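Local atomic coordinates of coenzyme PQQ synthesis protein D (Xanthomonas campestris pv. campestris, PDB entry 3G2B), a protein that probably binds the precursor peptide PqqA and presents it to PqqE in the biosynthesis of the cofactor pyrroloquinoline quinone. Residues 21-24 with 29-32; 50-55 with 82-87. All blocks are in the same frame, centred on the assembly; numbering follows the deposited sequence.

Contact 1 (21-24 with 29-32); sequences LQHD and QWVL
L21-D24 and Q29-L32 pair as the two antiparallel arms of a β hairpin, formed by strand 20-24 and the start of strand 29-41, far from the centre of the chain. Two hydrogen-bonded pairs hold the backbones together. Q22 and V31 bond reciprocally, Q22 N to V31 O at 2.8 Å and V31 N to Q22 O at 2.9 Å. Nearer the turn the D24-Q29 pair is less regular: D24 N reaches Q29 O at 2.8 Å with a bent N-H···O angle of 135°, while Q29 N to D24 O is longer, 3.2 Å. The D24 carboxylate turns to the loop, where OD1 accepts from R27 N.

The non-hydrogen-bonded pair H23-W30 carries the aromatic contact. In an offset stack, centroids 4.3 Å apart and planes 4° from parallel, the imidazole partly overlaps the five-membered ring of the indole, H23 CD2 lying 3.5 Å from W30 NE1. CG anti to the backbone N (chi1 -179°) carries the imidazole out past CB to that ring. H23 CB lies over the six-membered ring, 3.6 Å from its centroid, a CH-pi contact. L21 comes to the indole edge instead, CG 3.7 Å from W30 CE3. L21 and W30 also pack on L46 of the second subunit. H23 thus meets part of one indole face through dispersion between nearly parallel rings and a CH-pi contact, on the side shared with L21, whereas the inter-strand hydrogen bonds are all main-chain.

Contact 2 (50-55 with 82-87); sequences QRYDGT and ELTTTL
The turn leaving helix 44-51 is tied to the long helix 73-89 by Y52, the first residue to depart from helical geometry, within the helical part of PqqD. Its side chain spans the gap between the two backbones, whose nearest CA atoms, those of Y52 and T84, are 9.8 Å apart. At its end the phenol OH donates to T84 OG1 over 2.7 Å. The threonine hydroxyl in turn bonds to V80 O, one turn earlier in the same helix; with OG1 anti to the carbonyl carbon (chi1 -55°), it lies back along the helix towards V80 O while still meeting the phenol.

Apolar groups surround this polar link. L87 CD1 lies at the ring edge, in its plane, 3.9 Å from Y52 CE1, and L83 CD2 approaches the hydroxyl more loosely. Outside the two segments, I61 of helix 58-68 and L93 of strand 93-94 touch the tyrosine, as does L15 of the second subunit. Beyond Y52 the chain turns through an Asx turn, D53 OD2 accepting from T55 N at 2.8 Å.

The relay from Y52 through T84 to the V80 carbonyl gives each hydroxyl a hydrogen-bond partner in this buried setting, holding the phenol end against the side of helix 73-89.

Overall arrangement
Contact 1 is local, a hairpin with four residues between its segments; contact 2 brings together elements separated by 26 residues, mostly helical. They come in series along the chain, linked by strand 29-41, which leads into helix 44-51. Their centres are 32 Å apart and their nearest atoms about 18 Å, so within one chain they do not meet. Both touch the second subunit. W30-L32 pair with an antiparallel strand of that chain, continuing the sheet across the interface, and L87 packs on L32 of the second subunit. Contact 1 of one copy thus lies against contact 2 of the other through L32 and L87, consistent with interlocked subunits in this crystal, although the protein is described as a monomer.

Contact 1 (21-24 with 29-32)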
ATOM      1  N   LEU A  21      16.730  -0.101   3.065  1.00 16.19           N
ATOM      2  CA  LEU A  21      16.982  -1.079   4.107  1.00 15.18           C
ATOM      3  C   LEU A  21      17.690  -0.376   5.258  1.00 13.35           C
ATOM      4  O   LEU A  21      18.610   0.410   5.035  1.00 13.64           O
ATOM      5  CB  LEU A  21      17.869  -2.196   3.555  1.00 18.68           C
ATOM      6  CG  LEU A  21      18.210  -3.346   4.498  1.00 21.84           C
ATOM      7  CD1 LEU A  21      16.936  -4.073   4.893  1.00 22.18           C
ATOM      8  CD2 LEU A  21      19.175  -4.301   3.805  1.00 25.44           C
ATOM      9  N   GLN A  22      17.252  -0.646   6.483  1.00 10.64           N
ATOM     10  CA  GLN A  22      17.869  -0.051   7.664  1.00 11.85           C
ATOM     11  C   GLN A  22      18.066  -1.076   8.766  1.00 11.72           C
ATOM     12  O   GLN A  22      17.201  -1.918   9.019  1.00 11.32           O
ATOM     13  CB  GLN A  22      17.030   1.103   8.233  1.00 14.02           C
ATOM     14  CG  GLN A  22      17.480   1.512   9.643  1.00 19.07           C
ATOM     15  CD  GLN A  22      16.655   2.633  10.255  1.00 21.87           C
ATOM     16  OE1 GLN A  22      16.972   3.815  10.104  1.00 23.70           O
ATOM     17  NE2 GLN A  22      15.583   2.263  10.945  1.00 22.23           N
ATOM     18  N   HIS A  23      19.216  -0.992   9.419  1.00 12.31           N
ATOM     19  CA  HIS A  23      19.531  -1.879  10.519  1.00 12.69           C
ATOM     20  C   HIS A  23      19.124  -1.136  11.795  1.00 13.94           C
ATOM     21  O   HIS A  23      19.814  -0.202  12.218  1.00 15.69           O
ATOM     22  CB  HIS A  23      21.036  -2.165  10.541  1.00 13.58           C
ATOM     23  CG  HIS A  23      21.462  -3.097  11.630  1.00 15.62           C
ATOM     24  ND1 HIS A  23      22.778  -3.229  12.020  1.00 17.53           N
ATOM     25  CD2 HIS A  23      20.753  -3.952  12.402  1.00 15.01           C
ATOM     26  CE1 HIS A  23      22.859  -4.126  12.987  1.00 16.72           C
ATOM     27  NE2 HIS A  23      21.644  -4.580  13.236  1.00 15.04           N
ATOM     28  N   ASP A  24      17.991  -1.513  12.382  1.00 12.45           N
ATOM     29  CA  ASP A  24      17.554  -0.871  13.621  1.00 13.41           C
ATOM     30  C   ASP A  24      18.276  -1.613  14.735  1.00 12.62           C
ATOM     31  O   ASP A  24      17.739  -2.525  15.358  1.00 13.72           O
ATOM     32  CB  ASP A  24      16.044  -0.987  13.824  1.00 14.87           C
ATOM     33  CG  ASP A  24      15.563  -0.181  15.016  1.00 18.28           C
ATOM     34  OD1 ASP A  24      16.349  -0.009  15.972  1.00 17.05           O
ATOM     35  OD2 ASP A  24      14.400   0.273  15.012  1.00 20.41           O
ATOM     36  N   GLN A  29      16.804  -5.539  14.800  1.00 14.46           N
ATOM     37  CA  GLN A  29      16.038  -5.994  13.654  1.00 15.59           C
ATOM     38  C   GLN A  29      16.358  -5.161  12.433  1.00 14.31           C
ATOM     39  O   GLN A  29      16.858  -4.042  12.542  1.00 16.75           O
ATOM     40  CB  GLN A  29      14.538  -5.913  13.937  1.00 18.10           C
ATOM     41  CG  GLN A  29      14.038  -4.519  14.245  1.00 23.16           C
ATOM     42  CD  GLN A  29      12.523  -4.436  14.254  1.00 25.05           C
ATOM     43  OE1 GLN A  29      11.847  -5.305  14.799  1.00 29.48           O
ATOM     44  NE2 GLN A  29      11.983  -3.378  13.657  1.00 27.99           N
ATOM     45  N   TRP A  30      16.091  -5.727  11.265  1.00 10.19           N
ATOM     46  CA  TRP A  30      16.315  -5.014  10.023  1.00  8.79           C
ATOM     47  C   TRP A  30      14.931  -4.675   9.501  1.00 10.15           C
ATOM     48  O   TRP A  30      13.992  -5.434   9.702  1.00 10.50           O
ATOM     49  CB  TRP A  30      17.064  -5.889   9.016  1.00 10.19           C
ATOM     50  CG  TRP A  30      18.509  -6.066   9.360  1.00 10.46           C
ATOM     51  CD1 TRP A  30      19.029  -6.855  10.348  1.00 11.17           C
ATOM     52  CD2 TRP A  30      19.621  -5.421   8.735  1.00 10.95           C
ATOM     53  NE1 TRP A  30      20.398  -6.737  10.374  1.00 10.21           N
ATOM     54  CE2 TRP A  30      20.787  -5.864   9.394  1.00 11.31           C
ATOM     55  CE3 TRP A  30      19.745  -4.507   7.679  1.00 12.73           C
ATOM     56  CZ2 TRP A  30      22.065  -5.427   9.033  1.00 12.51           C
ATOM     57  CZ3 TRP A  30      21.020  -4.073   7.318  1.00 14.26           C
ATOM     58  CH2 TRP A  30      22.162  -4.534   7.994  1.00 12.93           C
ATOM     59  N   VAL A  31      14.805  -3.531   8.843  1.00 10.11           N
ATOM     60  CA  VAL A  31      13.515  -3.115   8.318  1.00 11.06           C
ATOM     61  C   VAL A  31      13.668  -2.403   6.987  1.00 11.01           C
ATOM     62  O   VAL A  31      14.773  -2.047   6.573  1.00 11.21           O
ATOM     63  CB  VAL A  31      12.800  -2.123   9.278  1.00 11.43           C
ATOM     64  CG1 VAL A  31      12.659  -2.730  10.670  1.00 11.71           C
ATOM     65  CG2 VAL A  31      13.586  -0.819   9.357  1.00 13.65           C
ATOM     66  N   LEU A  32      12.542  -2.230   6.308  1.00 11.66           N
ATOM     67  CA  LEU A  32      12.499  -1.475   5.071  1.00 11.28           C
ATOM     68  C   LEU A  32      11.731  -0.237   5.491  1.00 12.21           C
ATOM     69  O   LEU A  32      10.694  -0.345   6.152  1.00 11.98           O
ATOM     70  CB  LEU A  32      11.715  -2.204   3.978  1.00 11.21           C
ATOM     71  CG  LEU A  32      12.419  -3.370   3.288  1.00 10.73           C
ATOM     72  CD1 LEU A  32      11.454  -4.041   2.323  1.00 13.22           C
ATOM     73  CD2 LEU A  32      13.645  -2.867   2.542  1.00 12.19           C
TER

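Contact 2 (50-55 with 82-87)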
ATOM      1  N   GLN A  50     -13.006  13.628   3.942  1.00 13.68           N
ATOM      2  CA  GLN A  50     -13.268  14.380   5.163  1.00 14.62           C
ATOM      3  C   GLN A  50     -14.428  13.764   5.940  1.00 14.28           C
ATOM      4  O   GLN A  50     -14.461  13.829   7.170  1.00 15.62           O
ATOM      5  CB  GLN A  50     -13.580  15.841   4.807  1.00 15.51           C
ATOM      6  CG  GLN A  50     -13.840  16.778   5.989  1.00 15.37           C
ATOM      7  CD  GLN A  50     -15.288  16.777   6.445  1.00 17.04           C
ATOM      8  OE1 GLN A  50     -16.204  16.803   5.626  1.00 19.09           O
ATOM      9  NE2 GLN A  50     -15.499  16.762   7.756  1.00 19.87           N
ATOM     10  N   ARG A  51     -15.359  13.147   5.218  1.00 14.23           N
ATOM     11  CA  ARG A  51     -16.531  12.536   5.838  1.00 14.23           C
ATOM     12  C   ARG A  51     -16.301  11.178   6.499  1.00 14.46           C
ATOM     13  O   ARG A  51     -17.105  10.759   7.331  1.00 13.52           O
ATOM     14  CB  ARG A  51     -17.671  12.430   4.815  1.00 14.35           C
ATOM     15  CG  ARG A  51     -18.177  13.778   4.325  1.00 17.81           C
ATOM     16  CD  ARG A  51     -18.662  14.632   5.490  1.00 19.96           C
ATOM     17  NE  ARG A  51     -18.976  15.999   5.084  1.00 23.02           N
ATOM     18  CZ  ARG A  51     -20.091  16.366   4.458  1.00 24.79           C
ATOM     19  NH1 ARG A  51     -20.275  17.638   4.131  1.00 23.74           N
ATOM     20  NH2 ARG A  51     -21.027  15.473   4.174  1.00 27.54           N
ATOM     21  N   TYR A  52     -15.224  10.481   6.135  1.00 11.89           N
ATOM     22  CA  TYR A  52     -14.934   9.185   6.751  1.00 13.32           C
ATOM     23  C   TYR A  52     -14.826   9.400   8.259  1.00 13.90           C
ATOM     24  O   TYR A  52     -14.182  10.350   8.697  1.00 15.45           O
ATOM     25  CB  TYR A  52     -13.591   8.627   6.272  1.00 10.99           C
ATOM     26  CG  TYR A  52     -13.505   8.176   4.827  1.00  9.25           C
ATOM     27  CD1 TYR A  52     -12.313   8.322   4.121  1.00  8.52           C
ATOM     28  CD2 TYR A  52     -14.582   7.566   4.181  1.00  7.53           C
ATOM     29  CE1 TYR A  52     -12.182   7.875   2.811  1.00 10.10           C
ATOM     30  CE2 TYR A  52     -14.463   7.108   2.854  1.00  9.22           C
ATOM     31  CZ  TYR A  52     -13.256   7.270   2.180  1.00  9.63           C
ATOM     32  OH  TYR A  52     -13.108   6.838   0.872  1.00  9.63           O
ATOM     33  N   ASP A  53     -15.445   8.524   9.046  1.00 14.53           N
ATOM     34  CA  ASP A  53     -15.374   8.634  10.503  1.00 15.06           C
ATOM     35  C   ASP A  53     -15.401   7.271  11.189  1.00 15.97           C
ATOM     36  O   ASP A  53     -15.628   7.176  12.402  1.00 17.03           O
ATOM     37  CB  ASP A  53     -16.508   9.519  11.040  1.00 15.54           C
ATOM     38  CG  ASP A  53     -17.888   8.925  10.813  1.00 15.06           C
ATOM     39  OD1 ASP A  53     -18.884   9.602  11.160  1.00 20.06           O
ATOM     40  OD2 ASP A  53     -17.994   7.798  10.293  1.00 14.40           O
ATOM     41  N   GLY A  54     -15.160   6.220  10.407  1.00 14.65           N
ATOM     42  CA  GLY A  54     -15.143   4.867  10.935  1.00 15.50           C
ATOM     43  C   GLY A  54     -16.474   4.412  11.495  1.00 16.40           C
ATOM     44  O   GLY A  54     -16.538   3.428  12.236  1.00 17.82           O
ATOM     45  N   THR A  55     -17.541   5.119  11.130  1.00 15.30           N
ATOM     46  CA  THR A  55     -18.879   4.797  11.613  1.00 15.80           C
ATOM     47  C   THR A  55     -19.871   4.784  10.452  1.00 15.67           C
ATOM     48  O   THR A  55     -20.539   3.779  10.196  1.00 17.33           O
ATOM     49  CB  THR A  55     -19.340   5.840  12.649  1.00 17.47           C
ATOM     50  OG1 THR A  55     -18.318   6.010  13.644  1.00 18.31           O
ATOM     51  CG2 THR A  55     -20.622   5.390  13.324  1.00 18.57           C
ATOM     52  N   GLU A  82     -15.826   3.854  -5.755  1.00 10.78           N
ATOM     53  CA  GLU A  82     -14.628   3.840  -6.592  1.00 11.77           C
ATOM     54  C   GLU A  82     -13.456   4.495  -5.861  1.00 10.61           C
ATOM     55  O   GLU A  82     -12.356   3.941  -5.817  1.00  9.84           O
ATOM     56  CB  GLU A  82     -14.886   4.581  -7.910  1.00 14.95           C
ATOM     57  CG  GLU A  82     -13.621   4.806  -8.741  1.00 22.69           C
ATOM     58  CD  GLU A  82     -13.871   5.613 -10.008  1.00 26.91           C
ATOM     59  OE1 GLU A  82     -14.519   6.681  -9.927  1.00 27.86           O
ATOM     60  OE2 GLU A  82     -13.409   5.184 -11.087  1.00 30.19           O
ATOM     61  N   LEU A  83     -13.694   5.668  -5.280  1.00 10.54           N
ATOM     62  CA  LEU A  83     -12.639   6.375  -4.556  1.00 10.90           C
ATOM     63  C   LEU A  83     -12.119   5.569  -3.375  1.00 11.25           C
ATOM     64  O   LEU A  83     -10.907   5.434  -3.181  1.00 11.83           O
ATOM     65  CB  LEU A  83     -13.151   7.724  -4.039  1.00 11.94           C
ATOM     66  CG  LEU A  83     -12.223   8.406  -3.025  1.00 14.81           C
ATOM     67  CD1 LEU A  83     -10.956   8.873  -3.727  1.00 15.99           C
ATOM     68  CD2 LEU A  83     -12.943   9.581  -2.378  1.00 15.33           C
ATOM     69  N   THR A  84     -13.042   5.044  -2.577  1.00 10.39           N
ATOM     70  CA  THR A  84     -12.680   4.275  -1.395  1.00 10.22           C
ATOM     71  C   THR A  84     -11.868   3.043  -1.762  1.00 10.05           C
ATOM     72  O   THR A  84     -10.934   2.670  -1.056  1.00 10.12           O
ATOM     73  CB  THR A  84     -13.939   3.867  -0.617  1.00 10.95           C
ATOM     74  OG1 THR A  84     -14.699   5.046  -0.326  1.00 10.20           O
ATOM     75  CG2 THR A  84     -13.566   3.170   0.681  1.00 11.64           C
ATOM     76  N   THR A  85     -12.223   2.416  -2.879  1.00  9.80           N
ATOM     77  CA  THR A  85     -11.495   1.247  -3.341  1.00 11.00           C
ATOM     78  C   THR A  85     -10.044   1.643  -3.624  1.00 11.54           C
ATOM     79  O   THR A  85      -9.115   0.944  -3.227  1.00 12.03           O
ATOM     80  CB  THR A  85     -12.132   0.677  -4.617  1.00 13.00           C
ATOM     81  OG1 THR A  85     -13.448   0.200  -4.309  1.00 13.98           O
ATOM     82  CG2 THR A  85     -11.294  -0.466  -5.172  1.00 14.34           C
ATOM     83  N   THR A  86      -9.858   2.771  -4.304  1.00 12.01           N
ATOM     84  CA  THR A  86      -8.517   3.257  -4.620  1.00 12.06           C
ATOM     85  C   THR A  86      -7.723   3.573  -3.354  1.00 11.96           C
ATOM     86  O   THR A  86      -6.555   3.191  -3.228  1.00 11.58           O
ATOM     87  CB  THR A  86      -8.590   4.519  -5.499  1.00 12.92           C
ATOM     88  OG1 THR A  86      -9.175   4.171  -6.762  1.00 14.31           O
ATOM     89  CG2 THR A  86      -7.196   5.103  -5.731  1.00 12.98           C
ATOM     90  N   LEU A  87      -8.355   4.265  -2.411  1.00 10.27           N
ATOM     91  CA  LEU A  87      -7.670   4.609  -1.168  1.00 10.86           C
ATOM     92  C   LEU A  87      -7.361   3.364  -0.345  1.00 11.96           C
ATOM     93  O   LEU A  87      -6.348   3.303   0.356  1.00 11.64           O
ATOM     94  CB  LEU A  87      -8.509   5.597  -0.349  1.00 11.84           C
ATOM     95  CG  LEU A  87      -8.787   6.945  -1.022  1.00 11.56           C
ATOM     96  CD1 LEU A  87      -9.513   7.857  -0.026  1.00 11.95           C
ATOM     97  CD2 LEU A  87      -7.482   7.592  -1.476  1.00 11.74           C
TER